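PDB 5MDN: DNA polymerase from Pyrobaculum calidifontis, which probably extends DNA by adding deoxyribonucleotides from their triphosphates with release of diphosphate, as a magnesium-binding member of the family B polymerases. Local coordinates for residues A[73-78]-A[388-393]; A[377-382]-A[522-527]; A[433-438]-A[468-473]; A[459-464]-A[528-533]. All blocks are in the same frame, centred on the assembly; numbering follows the deposited sequence.

Contact 1: A[73-78]-A[388-393]; sequences RFFGRP and VAPNRE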
loop_
_atom_site.group_PDB
_atom_site.type_symbol
_atom_site.label_atom_id
_atom_site.label_comp_id
_atom_site.label_asym_id
_atom_site.label_seq_id
_atom_site.Cartn_x
_atom_site.Cartn_y
_atom_site.Cartn_z
ATOM N N ARG A 73 -30.451 9.046 7.661
ATOM C CA ARG A 73 -30.139 10.098 6.708
ATOM C C ARG A 73 -29.588 9.504 5.417
ATOM O O ARG A 73 -28.943 8.453 5.419
ATOM C CB ARG A 73 -29.127 11.078 7.300
ATOM C CG ARG A 73 -29.481 11.578 8.688
ATOM C CD ARG A 73 -28.350 12.410 9.270
ATOM N NE ARG A 73 -28.216 13.693 8.584
ATOM C CZ ARG A 73 -27.309 14.614 8.892
ATOM N NH1 ARG A 73 -26.453 14.394 9.879
ATOM N NH2 ARG A 73 -27.262 15.755 8.218
ATOM N N PHE A 74 -29.850 10.193 4.309
ATOM C CA PHE A 74 -29.322 9.803 3.005
ATOM C C PHE A 74 -28.956 11.083 2.269
ATOM O O PHE A 74 -29.847 11.822 1.833
ATOM C CB PHE A 74 -30.342 8.977 2.220
ATOM C CG PHE A 74 -29.808 8.417 0.933
ATOM C CD1 PHE A 74 -28.785 7.484 0.941
ATOM C CD2 PHE A 74 -30.340 8.808 -0.285
ATOM C CE1 PHE A 74 -28.293 6.960 -0.239
ATOM C CE2 PHE A 74 -29.853 8.287 -1.470
ATOM C CZ PHE A 74 -28.827 7.362 -1.446
ATOM N N PHE A 75 -27.654 11.340 2.130
ATOM C CA PHE A 75 -27.147 12.633 1.667
ATOM C C PHE A 75 -27.746 13.781 2.476
ATOM O O PHE A 75 -28.122 14.824 1.935
ATOM C CB PHE A 75 -27.410 12.830 0.172
ATOM C CG PHE A 75 -26.582 11.950 -0.714
ATOM C CD1 PHE A 75 -25.274 12.288 -1.014
ATOM C CD2 PHE A 75 -27.112 10.789 -1.253
ATOM C CE1 PHE A 75 -24.507 11.487 -1.835
ATOM C CE2 PHE A 75 -26.348 9.980 -2.076
ATOM C CZ PHE A 75 -25.043 10.332 -2.368
ATOM N N GLY A 76 -27.832 13.587 3.791
ATOM C CA GLY A 76 -28.353 14.588 4.695
ATOM C C GLY A 76 -29.856 14.541 4.889
ATOM O O GLY A 76 -30.340 14.809 5.992
ATOM N N ARG A 77 -30.602 14.204 3.841
ATOM C CA ARG A 77 -32.056 14.162 3.940
ATOM C C ARG A 77 -32.489 12.946 4.751
ATOM O O ARG A 77 -32.075 11.820 4.442
ATOM C CB ARG A 77 -32.675 14.101 2.544
ATOM C CG ARG A 77 -32.269 15.242 1.629
ATOM C CD ARG A 77 -32.817 15.037 0.220
ATOM N NE ARG A 77 -32.439 16.120 -0.686
ATOM C CZ ARG A 77 -31.277 16.191 -1.333
ATOM N NH1 ARG A 77 -30.361 15.243 -1.182
ATOM N NH2 ARG A 77 -31.029 17.219 -2.135
ATOM N N PRO A 78 -33.319 13.123 5.781
ATOM C CA PRO A 78 -33.801 11.979 6.566
ATOM C C PRO A 78 -34.881 11.229 5.798
ATOM O O PRO A 78 -35.923 11.795 5.458
ATOM C CB PRO A 78 -34.358 12.631 7.839
ATOM C CG PRO A 78 -34.732 14.017 7.417
ATOM C CD PRO A 78 -33.771 14.413 6.328
ATOM N N VAL A 388 -26.849 6.676 5.996
ATOM C CA VAL A 388 -26.762 5.483 5.162
ATOM C C VAL A 388 -25.765 5.737 4.041
ATOM O O VAL A 388 -25.735 6.821 3.446
ATOM C CB VAL A 388 -28.153 5.109 4.617
ATOM C CG1 VAL A 388 -28.040 4.176 3.421
ATOM C CG2 VAL A 388 -28.989 4.464 5.713
ATOM N N ALA A 389 -24.941 4.736 3.751
ATOM C CA ALA A 389 -23.885 4.889 2.763
ATOM C C ALA A 389 -24.433 4.697 1.350
ATOM O O ALA A 389 -25.257 3.809 1.116
ATOM C CB ALA A 389 -22.764 3.887 3.021
ATOM N N PRO A 390 -23.999 5.521 0.394
ATOM C CA PRO A 390 -24.354 5.276 -1.012
ATOM C C PRO A 390 -23.734 3.990 -1.544
ATOM O O PRO A 390 -23.068 3.258 -0.805
ATOM C CB PRO A 390 -23.808 6.513 -1.741
ATOM C CG PRO A 390 -23.590 7.539 -0.673
ATOM C CD PRO A 390 -23.258 6.781 0.571
ATOM N N ASN A 391 -23.933 3.710 -2.827
ATOM C CA ASN A 391 -23.479 2.474 -3.447
ATOM C C ASN A 391 -22.270 2.715 -4.342
ATOM O O ASN A 391 -21.936 3.848 -4.697
ATOM C CB ASN A 391 -24.612 1.820 -4.241
ATOM C CG ASN A 391 -25.668 1.215 -3.345
ATOM O OD1 ASN A 391 -25.356 0.641 -2.300
ATOM N ND2 ASN A 391 -26.925 1.330 -3.752
ATOM N N ARG A 392 -21.614 1.615 -4.701
ATOM C CA ARG A 392 -20.358 1.631 -5.436
ATOM C C ARG A 392 -20.565 1.105 -6.848
ATOM O O ARG A 392 -21.553 0.428 -7.147
ATOM C CB ARG A 392 -19.289 0.771 -4.747
ATOM C CG ARG A 392 -19.107 1.008 -3.264
ATOM C CD ARG A 392 -20.062 0.184 -2.406
ATOM N NE ARG A 392 -20.847 1.045 -1.525
ATOM C CZ ARG A 392 -21.375 0.661 -0.369
ATOM N NH1 ARG A 392 -21.205 -0.581 0.061
ATOM N NH2 ARG A 392 -22.067 1.523 0.363
ATOM N N GLU A 393 -19.608 1.428 -7.719
ATOM C CA GLU A 393 -19.527 0.819 -9.041
ATOM C C GLU A 393 -18.413 -0.219 -9.131
ATOM O O GLU A 393 -18.682 -1.400 -9.355
ATOM C CB GLU A 393 -19.353 1.901 -10.114
ATOM C CG GLU A 393 -20.528 2.867 -10.173
ATOM C CD GLU A 393 -21.840 2.176 -10.517
ATOM O OE1 GLU A 393 -21.833 1.256 -11.364
ATOM O OE2 GLU A 393 -22.880 2.551 -9.935
#
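Two phenylalanines at the tip of a beta hairpin lean over the loop 388-393, and their different first torsions decide what each one meets. In Phe74, CG is anti to the backbone N (chi1 -174°), which carries CD1 to Val388, 4.2 Å from its CG1. Phe75 has CG anti to its carbonyl carbon instead, and its ring reaches further along the loop, crossing Pro390 obliquely with CZ 3.6 Å from Pro390 CG. The two rings also brace each other: the edge of Phe75 stands over the face of Phe74, CD2 lying 3.7 Å above the centre of that ring. The two residues sit in a type I' turn running from Phe74 to Arg77. Its second corner is Gly76, at backbone angles where a side chain would strike the preceding carbonyl oxygen. Val388 N donates to Arg73 O over 2.8 Å in a nearly straight bond (170°) that lies in the carbonyl plane. The N-H of Gly76 gives a hydrogen bond to OE2 of Glu387. The hairpin links strands 64-74 and 77-86 of an antiparallel sheet, whose strands 41-46 and 105-109 supply Tyr43 to Val388 and Tyr109 to Phe74 and Val388. The loop partner runs from helix 370-384 toward strand 404-406, so the contact ties that sheet to the polymerase part of the chain.

Contact 2: A[377-382]-A[522-527]; sequences MLLRYA and GARWYK
The benzo end of the Trp525 indole is the bump here, and the hollow is formed by Leu378, Leu379 and Ala382 on one side of helix 370-384. Trp525 holds CG anti to its carbonyl carbon (chi1 -76°), which thrusts the six-membered ring at the helix. Leu378 and Ala382, one helical turn apart, form two walls: Leu378 CB is 3.6 Å from Trp525 CZ3, and Ala382 CB sits 3.9 Å from CZ2. The small methyl of Ala382 lets the ring come close to the helix. Leu378 and the indole slide past each other in opposite directions, so Leu378 CD1 also reaches CE3. On the third side Leu379 CD2 comes within 4.1 Å of Trp525 CH2, while its other methyl, CD1, fits against NH1 of Arg524, whose chain crosses Leu379 at about a right angle. The NE end of that guanidinium makes a salt bridge with Glu375, also on helix 370-384. An alanine in place of Trp525 would remove the ring that fills the hollow and meets Phe468, and would probably leave the loop less firmly seated on the helix. The arrangement is hydrophobic core packing of a family B polymerase: the type I turn from Ala523 to Tyr526 lies where the chain, having passed through the fingers helices, re-enters the palm, with Lys527 as N-cap of helix 528-551.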
loop_
_atom_site.group_PDB
_atom_site.type_symbol
_atom_site.label_atom_id
_atom_site.label_comp_id
_atom_site.label_asym_id
_atom_site.label_seq_id
_atom_site.Cartn_x
_atom_site.Cartn_y
_atom_site.Cartn_z
ATOM N N MET A 377 -13.008 4.300 6.646
ATOM C CA MET A 377 -13.139 5.326 7.676
ATOM C C MET A 377 -14.478 6.043 7.562
ATOM O O MET A 377 -15.184 6.224 8.561
ATOM C CB MET A 377 -11.987 6.325 7.577
ATOM C CG MET A 377 -11.919 7.304 8.740
ATOM S SD MET A 377 -10.451 8.346 8.692
ATOM C CE MET A 377 -10.745 9.255 7.178
ATOM N N LEU A 378 -14.836 6.475 6.348
ATOM C CA LEU A 378 -16.079 7.216 6.157
ATOM C C LEU A 378 -17.300 6.373 6.502
ATOM O O LEU A 378 -18.300 6.908 6.993
ATOM C CB LEU A 378 -16.170 7.730 4.720
ATOM C CG LEU A 378 -15.106 8.758 4.327
ATOM C CD1 LEU A 378 -15.279 9.194 2.882
ATOM C CD2 LEU A 378 -15.143 9.957 5.263
ATOM N N LEU A 379 -17.244 5.059 6.252
ATOM C CA LEU A 379 -18.330 4.182 6.681
ATOM C C LEU A 379 -18.477 4.194 8.195
ATOM O O LEU A 379 -19.595 4.165 8.719
ATOM C CB LEU A 379 -18.088 2.753 6.200
ATOM C CG LEU A 379 -18.240 2.398 4.725
ATOM C CD1 LEU A 379 -17.962 0.920 4.559
ATOM C CD2 LEU A 379 -19.625 2.748 4.228
ATOM N N ARG A 380 -17.353 4.236 8.914
ATOM C CA ARG A 380 -17.406 4.286 10.370
ATOM C C ARG A 380 -17.992 5.607 10.848
ATOM O O ARG A 380 -18.825 5.630 11.760
ATOM C CB ARG A 380 -16.007 4.068 10.950
ATOM C CG ARG A 380 -15.985 3.593 12.392
ATOM C CD ARG A 380 -14.568 3.277 12.839
ATOM N NE ARG A 380 -14.165 1.921 12.476
ATOM C CZ ARG A 380 -14.130 0.900 13.327
ATOM N NH1 ARG A 380 -14.471 1.079 14.595
ATOM N NH2 ARG A 380 -13.749 -0.300 12.912
ATOM N N TYR A 381 -17.561 6.720 10.249
ATOM C CA TYR A 381 -18.144 8.016 10.580
ATOM C C TYR A 381 -19.612 8.084 10.178
ATOM O O TYR A 381 -20.440 8.633 10.915
ATOM C CB TYR A 381 -17.357 9.142 9.905
ATOM C CG TYR A 381 -16.145 9.601 10.685
ATOM C CD1 TYR A 381 -16.269 10.534 11.708
ATOM C CD2 TYR A 381 -14.878 9.110 10.397
ATOM C CE1 TYR A 381 -15.165 10.960 12.425
ATOM C CE2 TYR A 381 -13.768 9.531 11.110
ATOM C CZ TYR A 381 -13.919 10.456 12.122
ATOM O OH TYR A 381 -12.820 10.876 12.833
ATOM N N ALA A 382 -19.951 7.553 8.999
ATOM C CA ALA A 382 -21.335 7.587 8.536
ATOM C C ALA A 382 -22.279 6.884 9.501
ATOM O O ALA A 382 -23.441 7.286 9.631
ATOM C CB ALA A 382 -21.441 6.963 7.145
ATOM N N GLY A 522 -15.103 5.546 -8.763
ATOM C CA GLY A 522 -15.711 4.400 -8.116
ATOM C C GLY A 522 -15.755 4.514 -6.606
ATOM O O GLY A 522 -15.464 3.548 -5.895
ATOM N N ALA A 523 -16.124 5.688 -6.105
ATOM C CA ALA A 523 -16.223 5.935 -4.675
ATOM C C ALA A 523 -17.679 6.129 -4.269
ATOM O O ALA A 523 -18.513 6.574 -5.062
ATOM C CB ALA A 523 -15.404 7.161 -4.264
ATOM N N ARG A 524 -17.968 5.780 -3.015
ATOM C CA ARG A 524 -19.327 5.888 -2.497
ATOM C C ARG A 524 -19.780 7.341 -2.446
ATOM O O ARG A 524 -20.877 7.682 -2.905
ATOM C CB ARG A 524 -19.386 5.236 -1.118
ATOM C CG ARG A 524 -19.117 3.759 -1.240
ATOM C CD ARG A 524 -18.898 3.018 0.059
ATOM N NE ARG A 524 -18.167 1.789 -0.244
ATOM C CZ ARG A 524 -18.175 0.684 0.491
ATOM N NH1 ARG A 524 -18.902 0.621 1.593
ATOM N NH2 ARG A 524 -17.462 -0.367 0.105
ATOM N N TRP A 525 -18.942 8.214 -1.888
ATOM C CA TRP A 525 -19.228 9.639 -1.799
ATOM C C TRP A 525 -18.594 10.426 -2.940
ATOM O O TRP A 525 -18.195 11.581 -2.753
ATOM C CB TRP A 525 -18.771 10.184 -0.446
ATOM C CG TRP A 525 -19.697 9.808 0.662
ATOM C CD1 TRP A 525 -20.829 10.466 1.038
ATOM C CD2 TRP A 525 -19.589 8.667 1.522
ATOM N NE1 TRP A 525 -21.427 9.814 2.089
ATOM C CE2 TRP A 525 -20.686 8.706 2.403
ATOM C CE3 TRP A 525 -18.669 7.621 1.635
ATOM C CZ2 TRP A 525 -20.889 7.740 3.386
ATOM C CZ3 TRP A 525 -18.872 6.663 2.611
ATOM C CH2 TRP A 525 -19.972 6.729 3.474
ATOM N N TYR A 526 -18.494 9.816 -4.120
ATOM C CA TYR A 526 -17.991 10.509 -5.297
ATOM C C TYR A 526 -19.046 11.460 -5.845
ATOM O O TYR A 526 -20.199 11.074 -6.059
ATOM C CB TYR A 526 -17.579 9.515 -6.380
ATOM C CG TYR A 526 -17.299 10.177 -7.712
ATOM C CD1 TYR A 526 -16.165 10.959 -7.896
ATOM C CD2 TYR A 526 -18.178 10.039 -8.778
ATOM C CE1 TYR A 526 -15.911 11.576 -9.107
ATOM C CE2 TYR A 526 -17.933 10.651 -9.992
ATOM C CZ TYR A 526 -16.797 11.419 -10.150
ATOM O OH TYR A 526 -16.546 12.032 -11.356
ATOM N N LYS A 527 -18.644 12.708 -6.073
ATOM C CA LYS A 527 -19.457 13.675 -6.802
ATOM C C LYS A 527 -18.519 14.555 -7.610
ATOM O O LYS A 527 -17.615 15.179 -7.045
ATOM C CB LYS A 527 -20.316 14.514 -5.853
ATOM C CG LYS A 527 -21.249 15.476 -6.561
ATOM C CD LYS A 527 -22.332 14.720 -7.312
ATOM C CE LYS A 527 -23.615 14.609 -6.503
ATOM N NZ LYS A 527 -24.279 15.928 -6.346
#

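Contact 3: A[433-438]-A[468-473]; sequences NLSPDT and FIPAVL
At the N terminus of helix 468-486, the first of the two fingers helices, backbone N-H groups are met by side chains of the loop 433-438. Ile469 N donates to Ser435 OG at 3.3 Å, nearly straight at 165°. Phe468 N donates to Asp437 OD2 at 3.0 Å, which accepts with its syn lone pair. Asp437 OD1 accepts from Ser435 OG at 2.5 Å, approached from above the carboxylate plane. The positive helix end is likely to favour the ionised carboxylate. The loop itself starts at a Schellman motif: Asn433 ends helix 424-431, whose first turn holds the MYP end of DFSSMYP, this chain's version of the family B DxxSLYP motif. An alanine at Asp437 would remove the acceptor of Phe468 N, and would probably leave the helix start less well held and the Ser435 hydroxyl less well oriented. Pro470 CD packs 3.3 Å from Leu434 O, while Asn433 OD1 lies against Pro470 CG and accepts from Gly467 N, and ND2 gives to Arg462 O.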
loop_
_atom_site.group_PDB
_atom_site.type_symbol
_atom_site.label_atom_id
_atom_site.label_comp_id
_atom_site.label_asym_id
_atom_site.label_seq_id
_atom_site.Cartn_x
_atom_site.Cartn_y
_atom_site.Cartn_z
ATOM N N ASN A 433 -17.138 24.305 2.896
ATOM C CA ASN A 433 -18.209 23.343 3.151
ATOM C C ASN A 433 -18.592 22.578 1.883
ATOM O O ASN A 433 -19.766 22.471 1.521
ATOM C CB ASN A 433 -19.426 24.040 3.768
ATOM C CG ASN A 433 -20.350 23.075 4.479
ATOM O OD1 ASN A 433 -20.009 22.532 5.529
ATOM N ND2 ASN A 433 -21.534 22.870 3.918
ATOM N N LEU A 434 -17.583 22.036 1.205
ATOM C CA LEU A 434 -17.799 21.246 0.000
ATOM C C LEU A 434 -18.074 19.796 0.382
ATOM O O LEU A 434 -17.336 19.208 1.178
ATOM C CB LEU A 434 -16.589 21.329 -0.932
ATOM C CG LEU A 434 -16.332 22.602 -1.748
ATOM C CD1 LEU A 434 -17.415 23.656 -1.546
ATOM C CD2 LEU A 434 -14.959 23.173 -1.428
ATOM N N SER A 435 -19.126 19.221 -0.204
ATOM C CA SER A 435 -19.567 17.866 0.105
ATOM C C SER A 435 -20.664 17.463 -0.872
ATOM O O SER A 435 -21.369 18.333 -1.401
ATOM C CB SER A 435 -20.072 17.774 1.547
ATOM O OG SER A 435 -20.214 16.426 1.959
ATOM N N PRO A 436 -20.822 16.167 -1.164
ATOM C CA PRO A 436 -21.927 15.756 -2.050
ATOM C C PRO A 436 -23.292 16.214 -1.566
ATOM O O PRO A 436 -24.146 16.580 -2.385
ATOM C CB PRO A 436 -21.805 14.226 -2.063
ATOM C CG PRO A 436 -20.367 13.964 -1.788
ATOM C CD PRO A 436 -19.932 15.041 -0.831
ATOM N N ASP A 437 -23.525 16.208 -0.253
ATOM C CA ASP A 437 -24.826 16.561 0.299
ATOM C C ASP A 437 -25.079 18.064 0.350
ATOM O O ASP A 437 -26.227 18.470 0.564
ATOM C CB ASP A 437 -24.972 15.966 1.703
ATOM C CG ASP A 437 -23.687 16.041 2.505
ATOM O OD1 ASP A 437 -22.629 15.647 1.967
ATOM O OD2 ASP A 437 -23.733 16.486 3.671
ATOM N N THR A 438 -24.053 18.896 0.164
ATOM C CA THR A 438 -24.223 20.344 0.186
ATOM C C THR A 438 -24.264 20.968 -1.203
ATOM O O THR A 438 -24.514 22.173 -1.315
ATOM C CB THR A 438 -23.101 20.996 1.002
ATOM O OG1 THR A 438 -21.834 20.697 0.404
ATOM C CG2 THR A 438 -23.120 20.471 2.425
ATOM N N PHE A 468 -21.245 16.334 5.261
ATOM C CA PHE A 468 -20.692 15.106 5.824
ATOM C C PHE A 468 -19.169 15.107 5.770
ATOM O O PHE A 468 -18.503 14.905 6.792
ATOM C CB PHE A 468 -21.257 13.890 5.090
ATOM C CG PHE A 468 -20.634 12.589 5.510
ATOM C CD1 PHE A 468 -20.638 12.201 6.839
ATOM C CD2 PHE A 468 -20.043 11.756 4.575
ATOM C CE1 PHE A 468 -20.064 11.005 7.229
ATOM C CE2 PHE A 468 -19.467 10.559 4.958
ATOM C CZ PHE A 468 -19.477 10.183 6.285
ATOM N N ILE A 469 -18.600 15.328 4.580
ATOM C CA ILE A 469 -17.139 15.318 4.452
ATOM C C ILE A 469 -16.489 16.424 5.264
ATOM O O ILE A 469 -15.482 16.154 5.937
ATOM C CB ILE A 469 -16.739 15.339 2.967
ATOM C CG1 ILE A 469 -17.275 14.097 2.255
ATOM C CG2 ILE A 469 -15.226 15.422 2.823
ATOM C CD1 ILE A 469 -16.760 12.796 2.830
ATOM N N PRO A 470 -16.974 17.675 5.261
ATOM C CA PRO A 470 -16.376 18.665 6.172
ATOM C C PRO A 470 -16.455 18.261 7.634
ATOM O O PRO A 470 -15.472 18.425 8.366
ATOM C CB PRO A 470 -17.187 19.934 5.885
ATOM C CG PRO A 470 -17.639 19.773 4.485
ATOM C CD PRO A 470 -17.925 18.309 4.327
ATOM N N ALA A 471 -17.586 17.705 8.074
ATOM C CA ALA A 471 -17.717 17.296 9.469
ATOM C C ALA A 471 -16.665 16.258 9.848
ATOM O O ALA A 471 -16.150 16.270 10.972
ATOM C CB ALA A 471 -19.123 16.754 9.730
ATOM N N VAL A 472 -16.338 15.349 8.925
ATOM C CA VAL A 472 -15.333 14.325 9.203
ATOM C C VAL A 472 -13.946 14.948 9.304
ATOM O O VAL A 472 -13.179 14.653 10.229
ATOM C CB VAL A 472 -15.378 13.227 8.126
ATOM C CG1 VAL A 472 -14.225 12.256 8.311
ATOM C CG2 VAL A 472 -16.712 12.501 8.171
ATOM N N LEU A 473 -13.606 15.818 8.352
ATOM C CA LEU A 473 -12.309 16.481 8.387
ATOM C C LEU A 473 -12.168 17.341 9.634
ATOM O O LEU A 473 -11.102 17.364 10.261
ATOM C CB LEU A 473 -12.130 17.338 7.138
ATOM C CG LEU A 473 -12.127 16.560 5.827
ATOM C CD1 LEU A 473 -12.330 17.495 4.644
ATOM C CD2 LEU A 473 -10.841 15.772 5.688
#

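Contact 4: A[459-464]-A[528-533]; sequences HRFRKA and KEVAES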
loop_
_atom_site.group_PDB
_atom_site.type_symbol
_atom_site.label_atom_id
_atom_site.label_comp_id
_atom_site.label_asym_id
_atom_site.label_seq_id
_atom_site.Cartn_x
_atom_site.Cartn_y
_atom_site.Cartn_z
ATOM N N HIS A 459 -19.961 26.054 -9.536
ATOM C CA HIS A 459 -20.812 25.192 -8.730
ATOM C C HIS A 459 -21.156 25.861 -7.403
ATOM O O HIS A 459 -20.373 26.637 -6.850
ATOM C CB HIS A 459 -20.137 23.843 -8.491
ATOM C CG HIS A 459 -19.839 23.093 -9.750
ATOM N ND1 HIS A 459 -20.778 22.895 -10.740
ATOM C CD2 HIS A 459 -18.702 22.502 -10.187
ATOM C CE1 HIS A 459 -20.233 22.211 -11.730
ATOM N NE2 HIS A 459 -18.974 21.960 -11.418
ATOM N N ARG A 460 -22.343 25.545 -6.889
ATOM C CA ARG A 460 -22.901 26.221 -5.724
ATOM C C ARG A 460 -23.080 25.237 -4.577
ATOM O O ARG A 460 -23.490 24.091 -4.785
ATOM C CB ARG A 460 -24.237 26.882 -6.057
ATOM C CG ARG A 460 -24.801 26.486 -7.401
ATOM C CD ARG A 460 -25.991 27.357 -7.739
ATOM N NE ARG A 460 -26.958 27.387 -6.646
ATOM C CZ ARG A 460 -27.831 28.368 -6.443
ATOM N NH1 ARG A 460 -27.870 29.413 -7.259
ATOM N NH2 ARG A 460 -28.671 28.300 -5.420
ATOM N N PHE A 461 -22.768 25.692 -3.365
ATOM C CA PHE A 461 -22.764 24.835 -2.189
ATOM C C PHE A 461 -23.422 25.540 -1.013
ATOM O O PHE A 461 -23.352 26.765 -0.874
ATOM C CB PHE A 461 -21.341 24.408 -1.797
ATOM C CG PHE A 461 -20.680 23.502 -2.799
ATOM C CD1 PHE A 461 -20.096 24.028 -3.939
ATOM C CD2 PHE A 461 -20.627 22.131 -2.597
ATOM C CE1 PHE A 461 -19.482 23.207 -4.863
ATOM C CE2 PHE A 461 -20.011 21.301 -3.522
ATOM C CZ PHE A 461 -19.438 21.843 -4.655
ATOM N N ARG A 462 -24.030 24.785 -0.149
ATOM C CA ARG A 462 -24.652 25.404 0.949
ATOM C C ARG A 462 -23.694 25.666 2.014
ATOM O O ARG A 462 -22.907 24.859 2.320
ATOM C CB ARG A 462 -25.699 24.494 1.533
ATOM C CG ARG A 462 -26.514 23.791 0.494
ATOM C CD ARG A 462 -27.260 22.646 1.122
ATOM N NE ARG A 462 -28.048 23.118 2.233
ATOM C CZ ARG A 462 -29.362 23.229 2.191
ATOM N NH1 ARG A 462 -30.007 22.901 1.085
ATOM N NH2 ARG A 462 -30.017 23.665 3.246
ATOM N N LYS A 463 -23.783 26.840 2.575
ATOM C CA LYS A 463 -23.003 27.247 3.711
ATOM C C LYS A 463 -23.540 26.617 4.994
ATOM O O LYS A 463 -22.801 26.397 5.917
ATOM C CB LYS A 463 -23.173 28.742 3.815
ATOM C CG LYS A 463 -21.948 29.546 4.175
ATOM C CD LYS A 463 -22.086 30.999 3.737
ATOM C CE LYS A 463 -21.347 31.940 4.692
ATOM N NZ LYS A 463 -21.374 33.382 4.314
ATOM N N ALA A 464 -24.858 26.378 4.958
ATOM C CA ALA A 464 -25.859 25.843 5.882
ATOM C C ALA A 464 -25.449 25.041 7.054
ATOM O O ALA A 464 -24.852 25.547 7.963
ATOM C CB ALA A 464 -26.946 25.142 5.068
ATOM N N LYS A 528 -18.727 14.592 -8.931
ATOM C CA LYS A 528 -17.796 15.293 -9.811
ATOM C C LYS A 528 -17.714 16.776 -9.474
ATOM O O LYS A 528 -16.625 17.361 -9.482
ATOM C CB LYS A 528 -18.214 15.108 -11.270
ATOM C CG LYS A 528 -17.283 15.781 -12.262
ATOM C CD LYS A 528 -17.724 15.538 -13.693
ATOM C CE LYS A 528 -18.976 16.340 -14.012
ATOM N NZ LYS A 528 -19.446 16.115 -15.406
ATOM N N GLU A 529 -18.853 17.402 -9.172
ATOM C CA GLU A 529 -18.862 18.836 -8.908
ATOM C C GLU A 529 -18.133 19.195 -7.621
ATOM O O GLU A 529 -17.692 20.339 -7.473
ATOM C CB GLU A 529 -20.300 19.354 -8.852
ATOM C CG GLU A 529 -21.058 19.220 -10.162
ATOM C CD GLU A 529 -21.826 17.917 -10.260
ATOM O OE1 GLU A 529 -21.611 17.037 -9.402
ATOM O OE2 GLU A 529 -22.634 17.768 -11.199
ATOM N N VAL A 530 -17.995 18.251 -6.690
ATOM C CA VAL A 530 -17.195 18.504 -5.495
ATOM C C VAL A 530 -15.714 18.539 -5.847
ATOM O O VAL A 530 -15.005 19.497 -5.520
ATOM C CB VAL A 530 -17.492 17.453 -4.411
ATOM C CG1 VAL A 530 -16.710 17.764 -3.144
ATOM C CG2 VAL A 530 -18.982 17.405 -4.117
ATOM N N ALA A 531 -15.225 17.493 -6.520
ATOM C CA ALA A 531 -13.818 17.436 -6.907
ATOM C C ALA A 531 -13.427 18.643 -7.750
ATOM O O ALA A 531 -12.414 19.299 -7.484
ATOM C CB ALA A 531 -13.536 16.134 -7.659
ATOM N N GLU A 532 -14.226 18.955 -8.773
ATOM C CA GLU A 532 -13.918 20.094 -9.631
ATOM C C GLU A 532 -13.936 21.408 -8.857
ATOM O O GLU A 532 -13.163 22.322 -9.168
ATOM C CB GLU A 532 -14.901 20.144 -10.802
ATOM C CG GLU A 532 -14.719 19.011 -11.802
ATOM C CD GLU A 532 -15.712 19.071 -12.946
ATOM O OE1 GLU A 532 -16.673 19.866 -12.862
ATOM O OE2 GLU A 532 -15.530 18.324 -13.931
ATOM N N SER A 533 -14.811 21.526 -7.857
ATOM C CA SER A 533 -14.827 22.733 -7.035
ATOM C C SER A 533 -13.599 22.807 -6.135
ATOM O O SER A 533 -13.065 23.896 -5.897
ATOM C CB SER A 533 -16.107 22.788 -6.205
ATOM O OG SER A 533 -17.251 22.827 -7.040
#
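His459 and Phe461 both hold CG anti to their carbonyl carbons (chi1 -60° for His459); His459, just ahead of strand 460-462, and Phe461 within it both point toward the start of helix 528-551. In Glu529 chi1 (-64°) sets CG over the imidazole, and the bend at chi2 then leads the carboxylate away, whereas Glu532 runs out straight beyond CG. The setting is a small two-stranded antiparallel sheet, 451-453 with 460-462, laid against this palm helix; the axes of the short segments pass 10.4 Å apart at 100°. His459 is gripped on a face and at an edge. Over the face, Glu529 CG makes a CH-pi contact 3.6 Å from the ring centroid. At the edge, NE2 gives a weak hydrogen bond to Glu532 OE1 at 3.4 Å, with the carboxylate nearly coplanar with the ring. The nearby glutamates would tend to favour a protonated imidazole. Phe461 pushes its ring edge deeper: CE2 rests 4.1 Å from Val530 CG2, and CZ points at Glu529 O from 3.6 Å. Val452 of the paired strand, with Leu434 and Thr438, packs around the same ring. The Ser533 hydroxyl lies at the edges of both aromatic groups, and it donates back along the C=O axis to Glu529 O at 2.6 Å, an oxygen that also accepts the helical N-H of Ser533.

How the contacts relate
From the N terminus, the hairpin 73-78 waits more than 300 residues before contact 1 closes on 388-393. Contact 2 has by then opened at 377-382, so the two cross; they meet where Pro390 packs on Trp525. Contact 3, from 433-438 to 468-473, closes a short loop wholly within the span of contact 2. Contact 4 opens at 459-464, inside contact 3, and closes at 528-533, directly after the second segment of contact 2, crossing both. Arg462 backbone atoms probably bond to Asn433 and Thr438, joining contacts 3 and 4. Together they tie the N-terminal sheet, helix 370-384, the fingers base and palm helix 528-551.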